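Local structure of citrate synthase (2IBP) at residues Y123-N127 and S231-S235; V174-R178 and L188-F192; G203-Y207 and F353-I358. The protein probably catalyses the condensation of oxaloacetate with acetyl-CoA and water to give citrate and CoA, a step of the tricarboxylic acid cycle. One frame throughout, in Å; residues are numbered along the deposited sequence. Where two conformers were deposited one is given.

Contact 1 (Y123-N127 and S231-S235); sequences YDEDN and SDLYS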
ATOM      1  N   TYR A 123      17.219  -5.287  -4.688  1.00 10.85           N
ATOM      2  CA  TYR A 123      18.417  -5.752  -5.367  1.00 11.86           C
ATOM      3  C   TYR A 123      18.144  -6.625  -6.594  1.00 12.07           C
ATOM      4  O   TYR A 123      19.084  -7.139  -7.207  1.00 15.64           O
ATOM      5  CB  TYR A 123      19.337  -6.478  -4.389  1.00 15.42           C
ATOM      6  CG  TYR A 123      19.922  -5.569  -3.336  1.00 13.56           C
ATOM      7  CD1 TYR A 123      20.693  -4.474  -3.696  1.00 15.32           C
ATOM      8  CD2 TYR A 123      19.744  -5.826  -1.994  1.00 18.14           C
ATOM      9  CE1 TYR A 123      21.231  -3.635  -2.742  1.00 15.67           C
ATOM     10  CE2 TYR A 123      20.270  -4.992  -1.030  1.00 14.67           C
ATOM     11  CZ  TYR A 123      21.025  -3.900  -1.410  1.00 13.63           C
ATOM     12  OH  TYR A 123      21.582  -3.098  -0.452  1.00 12.42           O
ATOM     13  N   ASP A 124      16.873  -6.770  -6.961  1.00 11.66           N
ATOM     14  CA  ASP A 124      16.469  -7.543  -8.136  1.00 10.02           C
ATOM     15  C   ASP A 124      16.850  -6.748  -9.383  1.00 10.35           C
ATOM     16  O   ASP A 124      16.329  -5.665  -9.625  1.00 12.48           O
ATOM     17  CB  ASP A 124      14.964  -7.805  -8.106  1.00 13.40           C
ATOM     18  CG  ASP A 124      14.483  -8.652  -9.275  1.00 14.34           C
ATOM     19  OD1 ASP A 124      14.841  -8.353 -10.425  1.00 17.09           O
ATOM     20  OD2 ASP A 124      13.756  -9.626  -9.020  1.00 24.91           O
ATOM     21  N   GLU A 125      17.780  -7.281 -10.170  1.00 13.69           N
ATOM     22  CA  GLU A 125      18.273  -6.556 -11.355  1.00 17.77           C
ATOM     23  C   GLU A 125      17.200  -6.265 -12.402  1.00 11.98           C
ATOM     24  O   GLU A 125      17.196  -5.200 -13.024  1.00 15.17           O
ATOM     25  CB  GLU A 125      19.443  -7.320 -11.985  1.00 30.02           C
ATOM     26  CG  GLU A 125      20.654  -7.437 -11.069  1.00 38.48           C
ATOM     27  CD  GLU A 125      21.780  -8.275 -11.663  1.00 51.05           C
ATOM     28  OE1 GLU A 125      21.709  -8.623 -12.864  1.00 59.21           O
ATOM     29  OE2 GLU A 125      22.739  -8.586 -10.921  1.00 66.22           O
ATOM     30  N   ASP A 126      16.307  -7.216 -12.607  1.00 11.56           N
ATOM     31  CA  ASP A 126      15.192  -7.035 -13.523  1.00  9.97           C
ATOM     32  C   ASP A 126      14.323  -5.890 -13.045  1.00 10.76           C
ATOM     33  O   ASP A 126      13.847  -5.086 -13.818  1.00 11.71           O
ATOM     34  CB  ASP A 126      14.343  -8.301 -13.597  1.00 12.25           C
ATOM     35  CG  ASP A 126      15.048  -9.440 -14.309  1.00 21.67           C
ATOM     36  OD1 ASP A 126      15.878  -9.167 -15.207  1.00 19.69           O
ATOM     37  OD2 ASP A 126      14.733 -10.608 -14.001  1.00 24.23           O
ATOM     38  N   ASN A 127      14.027  -5.895 -11.755  1.00 11.23           N
ATOM     39  CA  ASN A 127      13.209  -4.859 -11.189  1.00 10.58           C
ATOM     40  C   ASN A 127      13.869  -3.502 -11.439  1.00  9.92           C
ATOM     41  O   ASN A 127      13.197  -2.553 -11.814  1.00 11.23           O
ATOM     42  CB  ASN A 127      13.026  -5.090  -9.687  1.00 12.88           C
ATOM     43  CG  ASN A 127      11.816  -4.361  -9.119  1.00 10.76           C
ATOM     44  OD1 ASN A 127      10.751  -4.345  -9.733  1.00 12.86           O
ATOM     45  ND2 ASN A 127      11.935  -3.909  -7.863  1.00 10.72           N
ATOM     46  N   SER A 231       4.951   2.478  -9.681  1.00  7.76           N
ATOM     47  CA  SER A 231       5.852   1.934  -8.692  1.00  6.82           C
ATOM     48  C   SER A 231       6.073   0.462  -9.046  1.00  7.07           C
ATOM     49  O   SER A 231       5.304  -0.130  -9.789  1.00 10.55           O
ATOM     50  CB  SER A 231       5.275   2.075  -7.283  1.00  8.72           C
ATOM     51  OG  SER A 231       6.195   1.615  -6.315  1.00 11.06           O
ATOM     52  N   ASP A 232       7.121  -0.120  -8.491  1.00  8.46           N
ATOM     53  CA  ASP A 232       7.498  -1.455  -8.889  1.00  8.95           C
ATOM     54  C   ASP A 232       6.617  -2.554  -8.343  1.00  9.64           C
ATOM     55  O   ASP A 232       5.924  -2.383  -7.341  1.00  7.27           O
ATOM     56  CB  ASP A 232       8.943  -1.710  -8.521  1.00  9.18           C
ATOM     57  CG  ASP A 232       9.145  -1.785  -7.035  1.00 13.71           C
ATOM     58  OD1 ASP A 232       9.172  -0.716  -6.364  1.00 11.94           O
ATOM     59  OD2 ASP A 232       9.294  -2.917  -6.551  1.00 12.13           O
ATOM     60  N   LEU A 233       6.692  -3.718  -8.988  1.00  7.85           N
ATOM     61  CA  LEU A 233       5.883  -4.867  -8.602  1.00  7.20           C
ATOM     62  C   LEU A 233       6.117  -5.347  -7.192  1.00  6.35           C
ATOM     63  O   LEU A 233       5.171  -5.777  -6.512  1.00  8.81           O
ATOM     64  CB  LEU A 233       6.083  -6.007  -9.592  1.00  9.66           C
ATOM     65  CG  LEU A 233       5.358  -5.806 -10.915  1.00 17.01           C
ATOM     66  CD1 LEU A 233       6.009  -6.617 -12.050  1.00 14.64           C
ATOM     67  CD2 LEU A 233       3.889  -6.136 -10.759  1.00 19.36           C
ATOM     68  N   TYR A 234       7.368  -5.326  -6.741  1.00  8.42           N
ATOM     69  CA  TYR A 234       7.646  -5.741  -5.382  1.00  6.01           C
ATOM     70  C   TYR A 234       6.958  -4.782  -4.412  1.00  8.08           C
ATOM     71  O   TYR A 234       6.340  -5.206  -3.446  1.00  9.19           O
ATOM     72  CB  TYR A 234       9.137  -5.778  -5.125  1.00  7.08           C
ATOM     73  CG  TYR A 234       9.871  -6.956  -5.736  1.00  8.01           C
ATOM     74  CD1 TYR A 234      10.173  -8.068  -4.965  1.00  8.99           C
ATOM     75  CD2 TYR A 234      10.353  -6.908  -7.031  1.00 10.13           C
ATOM     76  CE1 TYR A 234      10.908  -9.121  -5.466  1.00 11.45           C
ATOM     77  CE2 TYR A 234      11.068  -7.985  -7.563  1.00 10.98           C
ATOM     78  CZ  TYR A 234      11.353  -9.077  -6.766  1.00 12.41           C
ATOM     79  OH  TYR A 234      12.091 -10.156  -7.244  1.00 13.78           O
ATOM     80  N   SER A 235       7.106  -3.488  -4.638  1.00  8.98           N
ATOM     81  CA  SER A 235       6.475  -2.504  -3.759  1.00  7.98           C
ATOM     82  C   SER A 235       4.951  -2.640  -3.758  1.00  5.82           C
ATOM     83  O   SER A 235       4.294  -2.520  -2.716  1.00  7.76           O
ATOM     84  CB  SER A 235       6.903  -1.096  -4.168  1.00  9.04           C
ATOM     85  OG  SER A 235       8.291  -0.969  -3.914  1.00  9.88           O
TER
HETATM   86  O   HOH W   1       8.551  -3.580 -11.174  1.00 14.36           O
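The segments 123-127 and 231-235 of this largely helical citrate synthase each lead through an N-cap residue into the first turn of a helix, 125-135 in one case and 233-244 in the other. The backbones stay apart: the closest CA pair, Asn127 and Asp232, is 7.0 Å apart, and polar side chains span the gap. The pair illustrates how two helix N-termini can be tied together through the very residues that cap them. Asp124 and Asp232 are the N-caps. Asp124 OD1 accepts from Asn127 N at 2.9 Å, and Asp232 OD2 from Ser235 N at 3.0 Å. Both caps have a second task across the contact. The amide ND2 of Asn127 donates to Asp232 OD2 at 3.1 Å, almost linearly, and also bonds Gly121 O. Tyr234, directed toward the other segment, reaches Asp124 with its hydroxyl, its side chain lying against Ile150 and Leu154 of helix 141-169. Lys153 of that helix forms a salt bridge with Asp124, while Asp232 pairs with Lys245 of the second subunit, so this buried junction adjoins the dimer interface. Water 1 bridges the segments, donating to Asn127 OD1 at 2.7 Å and accepting from Leu233 N at 2.9 Å. The tightest link is the very short hydrogen bond, 2.5 Å, from Tyr234 OH to Asp124 OD2.

Contact 2 (V174-R178 and L188-F192); sequences VVRPR and LYMMF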
ATOM      1  N   VAL A 174      17.672 -21.912   8.632  1.00 14.70           N
ATOM      2  CA  VAL A 174      16.759 -21.977   7.514  1.00 11.67           C
ATOM      3  C   VAL A 174      16.974 -23.292   6.783  1.00 14.90           C
ATOM      4  O   VAL A 174      18.032 -23.934   6.893  1.00 15.16           O
ATOM      5  CB  VAL A 174      16.890 -20.809   6.499  1.00 13.05           C
ATOM      6  CG1 VAL A 174      16.642 -19.457   7.187  1.00 17.33           C
ATOM      7  CG2 VAL A 174      18.236 -20.836   5.804  1.00 18.13           C
ATOM      8  N   VAL A 175      15.912 -23.718   6.127  1.00 10.20           N
ATOM      9  CA  VAL A 175      15.937 -24.868   5.234  1.00  9.61           C
ATOM     10  C   VAL A 175      15.743 -24.285   3.854  1.00  7.92           C
ATOM     11  O   VAL A 175      14.668 -23.793   3.487  1.00  7.95           O
ATOM     12  CB  VAL A 175      14.888 -25.916   5.581  1.00  8.74           C
ATOM     13  CG1 VAL A 175      14.879 -27.033   4.548  1.00  9.24           C
ATOM     14  CG2 VAL A 175      15.159 -26.496   6.982  1.00  9.07           C
ATOM     15  N   ARG A 176      16.798 -24.357   3.064  1.00 12.29           N
ATOM     16  CA  ARG A 176      16.744 -23.759   1.749  0.50  9.46           C
ATOM     17  C   ARG A 176      15.914 -24.584   0.781  1.00 11.77           C
ATOM     18  O   ARG A 176      15.666 -25.769   1.019  1.00 11.07           O
ATOM     19  CB  ARG A 176      18.145 -23.446   1.233  0.50 11.60           C
ATOM     20  CG  ARG A 176      18.840 -22.423   2.123  0.50 16.63           C
ATOM     21  CD  ARG A 176      20.187 -21.972   1.610  0.50 15.00           C
ATOM     22  NE  ARG A 176      20.803 -21.047   2.558  0.50 19.62           N
ATOM     23  CZ  ARG A 176      20.573 -19.736   2.598  0.50 18.83           C
ATOM     24  NH1 ARG A 176      19.748 -19.168   1.728  0.50 10.39           N
ATOM     25  NH2 ARG A 176      21.181 -18.986   3.508  0.50 19.11           N
ATOM     26  N   PRO A 177      15.420 -23.936  -0.284  1.00  9.27           N
ATOM     27  CA  PRO A 177      14.533 -24.628  -1.204  1.00 12.87           C
ATOM     28  C   PRO A 177      15.141 -25.826  -1.895  1.00 16.07           C
ATOM     29  O   PRO A 177      16.294 -25.771  -2.339  1.00 16.73           O
ATOM     30  CB  PRO A 177      14.186 -23.567  -2.251  1.00 12.68           C
ATOM     31  CG  PRO A 177      14.560 -22.263  -1.651  1.00 14.98           C
ATOM     32  CD  PRO A 177      15.648 -22.526  -0.678  1.00 11.66           C
ATOM     33  N   ARG A 178      14.370 -26.903  -1.943  1.00 13.90           N
ATOM     34  CA  ARG A 178      14.765 -28.105  -2.674  1.00 15.18           C
ATOM     35  C   ARG A 178      14.223 -28.066  -4.092  1.00 15.19           C
ATOM     36  O   ARG A 178      13.012 -28.055  -4.360  1.00 15.71           O
ATOM     37  CB  ARG A 178      14.318 -29.375  -1.961  1.00 14.45           C
ATOM     38  CG  ARG A 178      15.379 -29.962  -1.059  1.00 15.72           C
ATOM     39  CD  ARG A 178      14.876 -31.177  -0.353  1.00 18.13           C
ATOM     40  NE  ARG A 178      14.510 -32.242  -1.279  1.00 14.77           N
ATOM     41  CZ  ARG A 178      13.972 -33.392  -0.886  1.00 17.76           C
ATOM     42  NH1 ARG A 178      13.711 -33.609   0.400  1.00 18.31           N
ATOM     43  NH2 ARG A 178      13.658 -34.310  -1.781  1.00 17.62           N
ATOM     44  N   LEU A 188       6.384 -26.911   2.622  1.00  7.02           N
ATOM     45  CA  LEU A 188       6.326 -27.711   3.848  1.00  9.03           C
ATOM     46  C   LEU A 188       7.704 -28.217   4.251  1.00  7.94           C
ATOM     47  O   LEU A 188       8.035 -28.296   5.428  1.00  9.45           O
ATOM     48  CB  LEU A 188       5.340 -28.865   3.715  1.00  7.65           C
ATOM     49  CG  LEU A 188       3.872 -28.461   3.613  1.00  8.07           C
ATOM     50  CD1 LEU A 188       2.996 -29.694   3.421  1.00 14.52           C
ATOM     51  CD2 LEU A 188       3.432 -27.632   4.832  1.00 11.00           C
ATOM     52  N   TYR A 189       8.511 -28.588   3.262  1.00  5.26           N
ATOM     53  CA  TYR A 189       9.887 -28.989   3.527  1.00  6.04           C
ATOM     54  C   TYR A 189      10.683 -27.828   4.167  1.00  7.17           C
ATOM     55  O   TYR A 189      11.399 -28.016   5.148  1.00  7.88           O
ATOM     56  CB  TYR A 189      10.538 -29.449   2.215  1.00  7.79           C
ATOM     57  CG  TYR A 189      12.029 -29.570   2.299  1.00  8.05           C
ATOM     58  CD1 TYR A 189      12.632 -30.586   3.017  1.00 14.20           C
ATOM     59  CD2 TYR A 189      12.840 -28.629   1.684  1.00 10.09           C
ATOM     60  CE1 TYR A 189      13.997 -30.655   3.129  1.00 12.48           C
ATOM     61  CE2 TYR A 189      14.205 -28.690   1.783  1.00 11.40           C
ATOM     62  CZ  TYR A 189      14.786 -29.706   2.504  1.00 11.02           C
ATOM     63  OH  TYR A 189      16.152 -29.754   2.590  1.00 11.59           O
ATOM     64  N   MET A 190      10.522 -26.617   3.635  1.00  7.71           N
ATOM     65  CA  MET A 190      11.229 -25.470   4.183  1.00  8.15           C
ATOM     66  C   MET A 190      10.734 -25.086   5.576  1.00  8.38           C
ATOM     67  O   MET A 190      11.497 -24.585   6.394  1.00  9.10           O
ATOM     68  CB  MET A 190      11.118 -24.280   3.237  1.00  9.66           C
ATOM     69  CG  MET A 190      11.834 -24.468   1.917  1.00  7.34           C
ATOM     70  SD  MET A 190      11.923 -22.919   1.007  1.00  8.29           S
ATOM     71  CE  MET A 190      10.179 -22.593   0.834  1.00 11.32           C
ATOM     72  N   MET A 191       9.456 -25.341   5.845  1.00  7.47           N
ATOM     73  CA  MET A 191       8.900 -25.036   7.157  1.00  9.14           C
ATOM     74  C   MET A 191       9.427 -26.002   8.194  1.00 10.80           C
ATOM     75  O   MET A 191       9.909 -25.587   9.241  1.00 10.33           O
ATOM     76  CB  MET A 191       7.381 -25.149   7.154  1.00  9.04           C
ATOM     77  CG  MET A 191       6.667 -24.035   6.428  1.00  9.26           C
ATOM     78  SD  MET A 191       6.670 -22.507   7.400  1.00 10.18           S
ATOM     79  CE  MET A 191       5.524 -22.950   8.721  1.00 11.41           C
ATOM     80  N   PHE A 192       9.372 -27.293   7.882  1.00  8.66           N
ATOM     81  CA  PHE A 192       9.642 -28.303   8.889  1.00  9.47           C
ATOM     82  C   PHE A 192      10.901 -29.158   8.729  1.00  9.55           C
ATOM     83  O   PHE A 192      11.248 -29.899   9.644  1.00 14.29           O
ATOM     84  CB  PHE A 192       8.417 -29.172   9.051  1.00 10.81           C
ATOM     85  CG  PHE A 192       7.169 -28.389   9.333  1.00 10.62           C
ATOM     86  CD1 PHE A 192       7.078 -27.572  10.448  1.00 11.72           C
ATOM     87  CD2 PHE A 192       6.087 -28.457   8.483  1.00 10.03           C
ATOM     88  CE1 PHE A 192       5.926 -26.849  10.698  1.00 11.59           C
ATOM     89  CE2 PHE A 192       4.919 -27.767   8.753  1.00 12.55           C
ATOM     90  CZ  PHE A 192       4.846 -26.949   9.861  1.00 13.14           C
TER
HETATM   91  O   HOH W   2      13.338 -22.630   5.660  1.00  8.73           O
HETATM   92  O   HOH W   3      17.460 -27.653   1.449  1.00 10.86           O
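A loop can be held against the helix it leads into without a direct hydrogen bond between the two segments, as 174-178, between helices 141-169 and 183-192, illustrates. The extended loop passes the last turn of helix 183-192, with the CA atoms of Val175 and Met190 only 4.9 Å apart.

CH-pi contacts to one ring, that of Tyr189, come first. The ring is sandwiched: Val175 CG1 sits over one face, 3.7 Å from the ring centroid, and Arg178 CD over the opposite face, 3.5 Å from it. The guanidinium adds at most a weak cation-pi attraction, Arg178 CZ being 5.0 Å from the Tyr189 ring centroid; its charge is paired with Asp180.

The apolar contact is between Pro177 CG and Met190 SD, at 3.8 Å. Separately, the backbone Val175 O makes a van der Waals approach of 3.3 Å to Met190 CG. Tyr164 and Ala163 of helix 141-169 flank Pro177 and Met190 respectively.

Water supplies the polar links. Water 2 accepts from Val175 N and donates to Met190 O, both at 2.8 Å, and so links the loop backbone to a carbonyl in the last helical turn. Water 3 donates to Arg176 O at 2.6 Å and lies 2.7 Å from Tyr189 OH.

At this surface contact the aliphatic part of Arg178 covers an aromatic ring while its charged end pairs with Asp180, and the polar joining is left to solvent: one water bridges two backbone groups and another a backbone carbonyl and the Tyr189 hydroxyl.

Contact 3 (G203-Y207 and F353-I358); sequences GIDLY and FYYMGI
Helix-helix contacts in a mainly helical enzyme can rest on a few interlocking apolar side chains, as here between helix 198-210 and the end of helix 349-356. Segment 203-207 is helical throughout; in 353-358 Gly357, with positive phi (89°), leaves the helix in a Schellman motif, with Ile358 N bonded to Phe353 O (3.0 Å) and Gly357 N to Tyr354 O (3.1 Å). The closest CA atoms, of Ile204 and Phe353, are 8.5 Å apart. Gly203 leaves room for Met356 (chi1 m, chi2 and chi3 t), its CA 4.4 Å from Met356 CE. Ile204, chi1 and chi2 both m, directs CD1 to Phe353 CE1 (3.7 Å), Met356 SD (4.1 Å) and Ile358 CD1 (4.2 Å). Tyr207, chi1 t, offers a ring face to the edge of Phe353 (chi1 m) in an edge-to-face pair: centroids 4.8 Å apart, planes at 55°, Tyr207 CD1 to Phe353 CZ 3.5 Å. Tyr207 also lies about 6 Å, side chain to side chain, from Asp346, a predicted active-site residue. Without hydrogen bonds between them, the segments associate through apolar contacts and one edge-to-face aromatic pair.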
ATOM      1  N   GLY A 203      -2.790 -30.720   0.346  1.00  7.82           N
ATOM      2  CA  GLY A 203      -3.552 -29.722   1.061  1.00  7.16           C
ATOM      3  C   GLY A 203      -3.028 -28.325   0.813  1.00  5.42           C
ATOM      4  O   GLY A 203      -3.792 -27.415   0.538  1.00  7.66           O
ATOM      5  N   ILE A 204      -1.710 -28.175   0.885  1.00  4.35           N
ATOM      6  CA  ILE A 204      -1.103 -26.865   0.632  1.00  7.16           C
ATOM      7  C   ILE A 204      -1.338 -26.472  -0.824  1.00  8.65           C
ATOM      8  O   ILE A 204      -1.780 -25.358  -1.115  1.00  7.41           O
ATOM      9  CB  ILE A 204       0.393 -26.829   0.995  1.00  8.61           C
ATOM     10  CG1 ILE A 204       0.573 -27.043   2.506  1.00  8.75           C
ATOM     11  CG2 ILE A 204       1.028 -25.485   0.564  1.00  8.95           C
ATOM     12  CD1 ILE A 204      -0.102 -25.989   3.385  1.00 13.94           C
ATOM     13  N   ASP A 205      -1.084 -27.386  -1.749  1.00  8.49           N
ATOM     14  CA  ASP A 205      -1.283 -27.085  -3.171  1.00  8.76           C
ATOM     15  C   ASP A 205      -2.735 -26.667  -3.427  1.00  6.70           C
ATOM     16  O   ASP A 205      -2.998 -25.679  -4.119  1.00  7.41           O
ATOM     17  CB  ASP A 205      -0.958 -28.307  -4.024  1.00  8.13           C
ATOM     18  CG  ASP A 205      -0.744 -27.961  -5.489  1.00 16.99           C
ATOM     19  OD1 ASP A 205      -0.080 -26.947  -5.767  1.00 11.18           O
ATOM     20  OD2 ASP A 205      -1.115 -28.772  -6.361  1.00 23.58           O
ATOM     21  N   LEU A 206      -3.675 -27.427  -2.868  1.00  5.69           N
ATOM     22  CA  LEU A 206      -5.088 -27.131  -3.038  1.00  5.99           C
ATOM     23  C   LEU A 206      -5.413 -25.761  -2.469  1.00  8.12           C
ATOM     24  O   LEU A 206      -6.074 -24.951  -3.109  1.00  8.32           O
ATOM     25  CB  LEU A 206      -5.948 -28.195  -2.360  1.00  8.01           C
ATOM     26  CG  LEU A 206      -7.447 -28.037  -2.544  1.00 10.09           C
ATOM     27  CD1 LEU A 206      -7.824 -28.038  -4.035  1.00 14.21           C
ATOM     28  CD2 LEU A 206      -8.154 -29.181  -1.777  1.00 10.14           C
ATOM     29  N   TYR A 207      -4.939 -25.495  -1.258  1.00  5.85           N
ATOM     30  CA  TYR A 207      -5.196 -24.203  -0.637  1.00  5.58           C
ATOM     31  C   TYR A 207      -4.677 -23.076  -1.534  1.00  6.99           C
ATOM     32  O   TYR A 207      -5.359 -22.076  -1.757  1.00  6.73           O
ATOM     33  CB  TYR A 207      -4.527 -24.124   0.727  1.00  8.11           C
ATOM     34  CG  TYR A 207      -4.776 -22.792   1.403  1.00  7.29           C
ATOM     35  CD1 TYR A 207      -5.843 -22.620   2.280  1.00 10.61           C
ATOM     36  CD2 TYR A 207      -3.997 -21.690   1.097  1.00  9.05           C
ATOM     37  CE1 TYR A 207      -6.091 -21.392   2.850  1.00  9.37           C
ATOM     38  CE2 TYR A 207      -4.251 -20.471   1.654  1.00  9.61           C
ATOM     39  CZ  TYR A 207      -5.296 -20.327   2.517  1.00 11.06           C
ATOM     40  OH  TYR A 207      -5.543 -19.095   3.058  1.00 18.62           O
ATOM     41  N   PHE A 353      -4.292 -26.758   8.498  1.00 10.90           N
ATOM     42  CA  PHE A 353      -3.080 -26.017   8.869  1.00  9.89           C
ATOM     43  C   PHE A 353      -2.753 -26.269  10.331  1.00  7.40           C
ATOM     44  O   PHE A 353      -1.609 -26.507  10.698  1.00 10.14           O
ATOM     45  CB  PHE A 353      -3.228 -24.500   8.724  1.00 11.18           C
ATOM     46  CG  PHE A 353      -3.327 -23.988   7.310  1.00 12.60           C
ATOM     47  CD1 PHE A 353      -2.802 -24.678   6.245  1.00 14.21           C
ATOM     48  CD2 PHE A 353      -3.806 -22.705   7.094  1.00 13.42           C
ATOM     49  CE1 PHE A 353      -2.887 -24.146   4.951  1.00 21.02           C
ATOM     50  CE2 PHE A 353      -3.864 -22.161   5.824  1.00 14.90           C
ATOM     51  CZ  PHE A 353      -3.372 -22.869   4.766  1.00 11.08           C
ATOM     52  N   TYR A 354      -3.776 -26.163  11.172  1.00  7.75           N
ATOM     53  CA  TYR A 354      -3.599 -26.364  12.601  1.00  9.22           C
ATOM     54  C   TYR A 354      -2.988 -27.746  12.853  1.00  7.55           C
ATOM     55  O   TYR A 354      -2.020 -27.883  13.589  1.00  8.89           O
ATOM     56  CB  TYR A 354      -4.942 -26.216  13.328  1.00  7.32           C
ATOM     57  CG  TYR A 354      -4.868 -26.482  14.817  1.00  9.04           C
ATOM     58  CD1 TYR A 354      -4.676 -25.453  15.724  1.00 13.12           C
ATOM     59  CD2 TYR A 354      -5.046 -27.768  15.307  1.00 13.79           C
ATOM     60  CE1 TYR A 354      -4.594 -25.707  17.071  1.00 14.23           C
ATOM     61  CE2 TYR A 354      -5.011 -28.023  16.650  1.00 15.60           C
ATOM     62  CZ  TYR A 354      -4.777 -27.002  17.522  1.00 14.75           C
ATOM     63  OH  TYR A 354      -4.728 -27.296  18.868  1.00 16.63           O
ATOM     64  N   TYR A 355      -3.567 -28.768  12.238  1.00  8.42           N
ATOM     65  CA  TYR A 355      -3.097 -30.128  12.439  1.00  9.17           C
ATOM     66  C   TYR A 355      -1.707 -30.380  11.844  1.00 12.93           C
ATOM     67  O   TYR A 355      -0.949 -31.226  12.356  1.00 14.31           O
ATOM     68  CB  TYR A 355      -4.116 -31.133  11.921  1.00 11.86           C
ATOM     69  CG  TYR A 355      -5.354 -31.288  12.782  1.00 11.36           C
ATOM     70  CD1 TYR A 355      -5.251 -31.330  14.159  1.00 12.22           C
ATOM     71  CD2 TYR A 355      -6.587 -31.590  12.215  1.00 10.78           C
ATOM     72  CE1 TYR A 355      -6.368 -31.539  14.967  1.00 14.08           C
ATOM     73  CE2 TYR A 355      -7.714 -31.848  13.016  1.00 10.06           C
ATOM     74  CZ  TYR A 355      -7.590 -31.817  14.389  1.00 13.88           C
ATOM     75  OH  TYR A 355      -8.682 -32.075  15.185  1.00 11.24           O
ATOM     76  N   MET A 356      -1.380 -29.647  10.781  1.00 11.48           N
ATOM     77  CA  MET A 356      -0.063 -29.723  10.152  1.00 12.05           C
ATOM     78  C   MET A 356       1.035 -29.061  10.989  1.00 14.94           C
ATOM     79  O   MET A 356       2.221 -29.169  10.666  1.00 15.00           O
ATOM     80  CB  MET A 356      -0.084 -29.073   8.774  1.00 11.04           C
ATOM     81  CG  MET A 356      -0.923 -29.794   7.753  1.00 14.07           C
ATOM     82  SD  MET A 356      -0.883 -28.811   6.249  1.00 26.51           S
ATOM     83  CE  MET A 356      -2.078 -29.658   5.222  1.00 23.14           C
ATOM     84  N   GLY A 357       0.652 -28.354  12.043  1.00  9.40           N
ATOM     85  CA  GLY A 357       1.619 -27.702  12.919  1.00 12.40           C
ATOM     86  C   GLY A 357       1.981 -26.304  12.464  1.00 12.52           C
ATOM     87  O   GLY A 357       2.970 -25.732  12.907  1.00 13.31           O
ATOM     88  N   ILE A 358       1.177 -25.745  11.569  1.00 10.11           N
ATOM     89  CA  ILE A 358       1.422 -24.381  11.104  1.00  9.73           C
ATOM     90  C   ILE A 358       0.824 -23.455  12.151  1.00  8.39           C
ATOM     91  O   ILE A 358      -0.371 -23.559  12.474  1.00  9.59           O
ATOM     92  CB  ILE A 358       0.747 -24.120   9.763  1.00  9.08           C
ATOM     93  CG1 ILE A 358       1.366 -25.040   8.690  1.00 11.13           C
ATOM     94  CG2 ILE A 358       0.841 -22.621   9.399  1.00  9.24           C
ATOM     95  CD1 ILE A 358       0.669 -24.997   7.358  1.00 17.75           C
TER

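Overall arrangement
The three contacts show how chemistry follows position in a helical enzyme. Contacts 1 and 3 are both buried, yet contact 1 is polar and borders the second subunit, whereas contact 3 is apolar and untouched by another chain. Contact 2 lies at the surface and combines aromatic packing with water bridges. Contacts 2 and 3 are neighbours, their centres about 15 Å apart. The consecutive helices 183-192 and 198-210 meet at Leu188 CD1 and Ile204 CG1 (3.7 Å), and Phe192 CZ also reaches Met356 O in the other segment of contact 3 (3.5 Å). Contact 1 stands apart, its centre about 25 Å from that of contact 2 and 30 Å from that of contact 3, although helix 141-169 borders both contacts 1 and 2.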